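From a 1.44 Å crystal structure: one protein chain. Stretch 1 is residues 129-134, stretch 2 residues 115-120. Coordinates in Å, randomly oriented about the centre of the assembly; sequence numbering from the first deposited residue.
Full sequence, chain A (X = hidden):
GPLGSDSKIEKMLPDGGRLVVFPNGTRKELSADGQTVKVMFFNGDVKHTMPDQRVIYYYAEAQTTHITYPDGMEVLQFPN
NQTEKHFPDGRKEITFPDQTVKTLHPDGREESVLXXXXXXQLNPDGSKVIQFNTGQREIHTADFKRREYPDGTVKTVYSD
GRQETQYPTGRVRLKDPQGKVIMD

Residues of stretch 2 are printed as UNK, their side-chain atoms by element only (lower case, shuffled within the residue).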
ATOM      1  N   VAL A 129     -17.742  -5.689   6.243  1.00 23.28           N
ATOM      2  CA  VAL A 129     -18.257  -4.573   6.994  1.00 22.74           C
ATOM      3  C   VAL A 129     -17.931  -3.297   6.242  1.00 20.97           C
ATOM      4  O   VAL A 129     -16.776  -3.072   5.839  1.00 21.86           O
ATOM      5  CB  VAL A 129     -17.682  -4.534   8.420  1.00 27.19           C
ATOM      6  CG1 VAL A 129     -18.225  -3.352   9.203  1.00 28.94           C
ATOM      7  CG2 VAL A 129     -17.975  -5.841   9.148  1.00 33.90           C
ATOM      8  N   ILE A 130     -18.942  -2.466   6.061  1.00 22.10           N
ATOM      9  CA  ILE A 130     -18.799  -1.174   5.452  1.00 21.76           C
ATOM     10  C   ILE A 130     -19.227  -0.121   6.463  1.00 19.96           C
ATOM     11  O   ILE A 130     -20.277  -0.245   7.088  1.00 23.38           O
ATOM     12  CB  ILE A 130     -19.674  -1.025   4.199  1.00 23.95           C
ATOM     13  CG1 ILE A 130     -19.351  -2.118   3.180  1.00 27.14           C
ATOM     14  CG2 ILE A 130     -19.477   0.355   3.574  1.00 25.72           C
ATOM     15  CD1 ILE A 130     -20.413  -2.283   2.125  1.00 36.58           C
ATOM     16  N   GLN A 131     -18.380   0.886   6.651  1.00 17.29           N
ATOM     17  CA  GLN A 131     -18.770   2.106   7.326  1.00 16.49           C
ATOM     18  C   GLN A 131     -18.857   3.194   6.260  1.00 16.49           C
ATOM     19  O   GLN A 131     -17.857   3.619   5.684  1.00 17.49           O
ATOM     20  CB  GLN A 131     -17.795   2.482   8.434  1.00 18.81           C
ATOM     21  CG  GLN A 131     -18.242   3.700   9.261  1.00 20.34           C
ATOM     22  CD  GLN A 131     -17.287   3.999  10.391  1.00 24.37           C
ATOM     23  OE1 GLN A 131     -17.272   3.303  11.400  1.00 32.25           O
ATOM     24  NE2 GLN A 131     -16.449   4.997  10.205  1.00 24.47           N
ATOM     25  N   PHE A 132     -20.074   3.619   5.988  1.00 18.71           N
ATOM     26  CA  PHE A 132     -20.328   4.594   4.941  1.00 17.98           C
ATOM     27  C   PHE A 132     -19.770   5.964   5.318  1.00 16.64           C
ATOM     28  O   PHE A 132     -19.412   6.216   6.480  1.00 16.88           O
ATOM     29  CB  PHE A 132     -21.827   4.681   4.685  1.00 18.38           C
ATOM     30  CG  PHE A 132     -22.426   3.398   4.206  1.00 21.55           C
ATOM     31  CD1 PHE A 132     -22.186   2.945   2.928  1.00 26.02           C
ATOM     32  CD2 PHE A 132     -23.286   2.674   5.016  1.00 26.19           C
ATOM     33  CE1 PHE A 132     -22.743   1.776   2.483  1.00 24.86           C
ATOM     34  CE2 PHE A 132     -23.848   1.501   4.572  1.00 32.43           C
ATOM     35  CZ  PHE A 132     -23.579   1.052   3.302  1.00 33.86           C
ATOM     36  N   ASN A 133     -19.747   6.863   4.343  1.00 16.59           N
ATOM     37  CA  ASN A 133     -19.382   8.251   4.604  1.00 18.71           C
ATOM     38  C   ASN A 133     -20.236   8.901   5.690  1.00 16.87           C
ATOM     39  O   ASN A 133     -19.786   9.822   6.345  1.00 18.91           O
ATOM     40  CB  ASN A 133     -19.411   9.091   3.321  1.00 22.53           C
ATOM     41  CG  ASN A 133     -20.727   8.986   2.548  1.00 27.31           C
ATOM     42  OD1 ASN A 133     -21.679   8.333   2.954  1.00 25.51           O
ATOM     43  ND2 ASN A 133     -20.764   9.648   1.408  1.00 38.00           N
ATOM     44  N   THR A 134     -21.447   8.389   5.877  1.00 17.86           N
ATOM     45  CA  THR A 134     -22.392   8.895   6.875  1.00 18.03           C
ATOM     46  C   THR A 134     -22.085   8.423   8.298  1.00 18.63           C
ATOM     47  O   THR A 134     -22.728   8.856   9.244  1.00 20.98           O
ATOM     48  CB  THR A 134     -23.775   8.375   6.585  1.00 18.45           C
ATOM     49  OG1 THR A 134     -23.742   6.945   6.617  1.00 20.02           O
ATOM     50  CG2 THR A 134     -24.280   8.850   5.218  1.00 20.51           C
ATOM     51  N   UNK A 115     -11.362   8.214  -0.160  1.00 27.01           N
ATOM     52  CA  UNK A 115     -11.103   9.610   0.177  1.00 29.87           C
ATOM     53  C   UNK A 115     -12.280  10.297   0.887  1.00 29.73           C
ATOM     54  O   UNK A 115     -12.079  11.256   1.629  1.00 34.54           O
ATOM     55  c   UNK A 115     -10.705  10.411  -1.063  1.00 31.30           C
ATOM     56  o   UNK A 115     -11.735  10.343  -2.053  1.00 36.33           O
ATOM     57  c   UNK A 115      -9.439   9.842  -1.646  1.00 34.45           C
ATOM     58  N   UNK A 116     -13.500   9.797   0.695  1.00 25.54           N
ATOM     59  CA  UNK A 116     -14.658  10.368   1.396  1.00 22.90           C
ATOM     60  C   UNK A 116     -14.912   9.790   2.804  1.00 20.48           C
ATOM     61  O   UNK A 116     -15.911  10.138   3.460  1.00 22.46           O
ATOM     62  c   UNK A 116     -16.506   8.858   0.474  1.00 27.75           C
ATOM     63  c   UNK A 116     -15.907  10.260   0.513  1.00 24.81           C
ATOM     64  o   UNK A 116     -17.639   8.755  -0.060  1.00 27.80           O
ATOM     65  o   UNK A 116     -15.880   7.875   0.956  1.00 23.96           O
ATOM     66  N   UNK A 117     -14.023   8.902   3.236  1.00 21.46           N
ATOM     67  CA  UNK A 117     -14.033   8.359   4.584  1.00 20.25           C
ATOM     68  C   UNK A 117     -14.669   6.988   4.686  1.00 18.82           C
ATOM     69  O   UNK A 117     -14.586   6.353   5.723  1.00 20.47           O
ATOM     70  N   UNK A 118     -15.287   6.529   3.599  1.00 18.03           N
ATOM     71  CA  UNK A 118     -15.846   5.194   3.548  1.00 17.77           C
ATOM     72  C   UNK A 118     -14.779   4.162   3.874  1.00 16.83           C
ATOM     73  O   UNK A 118     -13.666   4.245   3.367  1.00 19.54           O
ATOM     74  c   UNK A 118     -17.035   3.521   2.074  1.00 20.64           C
ATOM     75  o   UNK A 118     -17.400   5.890   1.825  1.00 21.13           O
ATOM     76  c   UNK A 118     -16.414   4.904   2.149  1.00 21.54           C
ATOM     77  N   UNK A 119     -15.129   3.198   4.714  1.00 18.69           N
ATOM     78  CA  UNK A 119     -14.254   2.081   5.015  1.00 19.36           C
ATOM     79  C   UNK A 119     -14.932   0.789   4.591  1.00 18.90           C
ATOM     80  O   UNK A 119     -16.090   0.540   4.947  1.00 20.19           O
ATOM     81  c   UNK A 119     -13.370   3.417   8.566  1.00 22.89           C
ATOM     82  c   UNK A 119     -12.952   0.872   6.815  1.00 22.15           C
ATOM     83  c   UNK A 119     -13.469   3.352   7.055  1.00 21.66           C
ATOM     84  c   UNK A 119     -13.941   1.998   6.524  1.00 19.89           C
ATOM     85  N   UNK A 120     -14.201  -0.029   3.843  1.00 19.87           N
ATOM     86  CA  UNK A 120     -14.661  -1.325   3.390  1.00 21.32           C
ATOM     87  C   UNK A 120     -13.689  -2.375   3.893  1.00 21.11           C
ATOM     88  O   UNK A 120     -12.519  -2.398   3.484  1.00 23.99           O
ATOM     89  c   UNK A 120     -14.766  -1.414   1.870  1.00 25.83           C
ATOM     90  c   UNK A 120     -15.670  -0.305   1.331  1.00 26.18           C
ATOM     91  c   UNK A 120     -15.466  -0.003  -0.129  1.00 41.81           C
ATOM     92  c   UNK A 120     -15.350  -2.764   1.481  1.00 26.93           C
TER
HETATM   93  O   HOH W   1     -16.641   6.073   7.424  1.00 22.27           O
HETATM   94  O   HOH W   2     -20.097   5.698   1.793  1.00 23.45           O

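Position 115 has three side-chain atoms: one carbon that carries an oxygen and a second carbon. No atom of this side chain comes near stretch 1; the nearest pair is the side-chain oxygen and Asn 133 CB, 9.5 Å apart. Valine would have the same outline, but the elements rule it out. The residue is Thr 115.

Position 116 has two side-chain carbons, and the second carries two oxygens. This is a short carboxylate. One of its oxygens lies 3.6 Å from Asn 133 ND2. The other lies 3.0 Å from the backbone N of position 118, where it accepts a hydrogen bond. The outline alone would also suit asparagine, but both end atoms are oxygen. The residue is Asp 116, with chi1 in the p well. The oxygen facing the backbone N is OD1, and the one nearer Asn 133 is OD2.

Position 117 has no side-chain atoms. Its phi/psi of 99/-8 would jam a CB against the carbonyl O of Asp 116, which by itself calls for glycine. The residue is Gly 117. Its backbone O accepts a hydrogen bond from water 1 at 2.7 Å.

Position 118 again has one carbon carrying an oxygen and a carbon. The oxygen is 3.6 Å from the backbone N of Asn 133, and the methyl carbon is 4.3 Å from Ile 130 CG2. The residue is Thr 118, chi1 m. Its OG1 donates to Asp 116 OD1 at 2.6 Å, so that single carboxylate oxygen receives both the backbone NH and the hydroxyl and ties the turn together.

Position 119 has four carbons, forked at the first, with one arm two carbons long. The end of the long arm lies 3.8 Å from Gln 131 NE2. A fork at the first carbon excludes leucine. The residue is Ile 119, and the arm ends in CD1.

Position 120 has the same four-carbon pattern. The short arm ends 4.4 Å from Ile 130 CG1. The residue is Ile 120, and this atom is CG2.

The two segments run antiparallel. Gln 131 and Ile 119 form the hydrogen-bonded pair: Gln 131 N to Ile 119 O and Ile 119 N to Gln 131 O are both 2.9 Å. The side chains of this pair share one face of the sheet. Those of Ile 130 and Ile 120, the adjacent non-hydrogen-bonded pair, share the other. CA-H...O contacts flank the two hydrogen bonds, from Ile 130 CA to Ile 119 O at 3.2 Å and from Thr 118 CA to Gln 131 O at 3.3 Å. Beyond the strands, water takes over. Water 2 accepts from Asn 133 N at 2.8 Å and donates to Thr 118 OG1 at 2.7 Å, bridging a gap too wide for direct bonding. Water 1 accepts from Gln 131 NE2 at 3.0 Å, linking that side chain to the Gly 117 carbonyl. Together the stretches bury 375 Å².

Stretch 2 115-120: TDGTII
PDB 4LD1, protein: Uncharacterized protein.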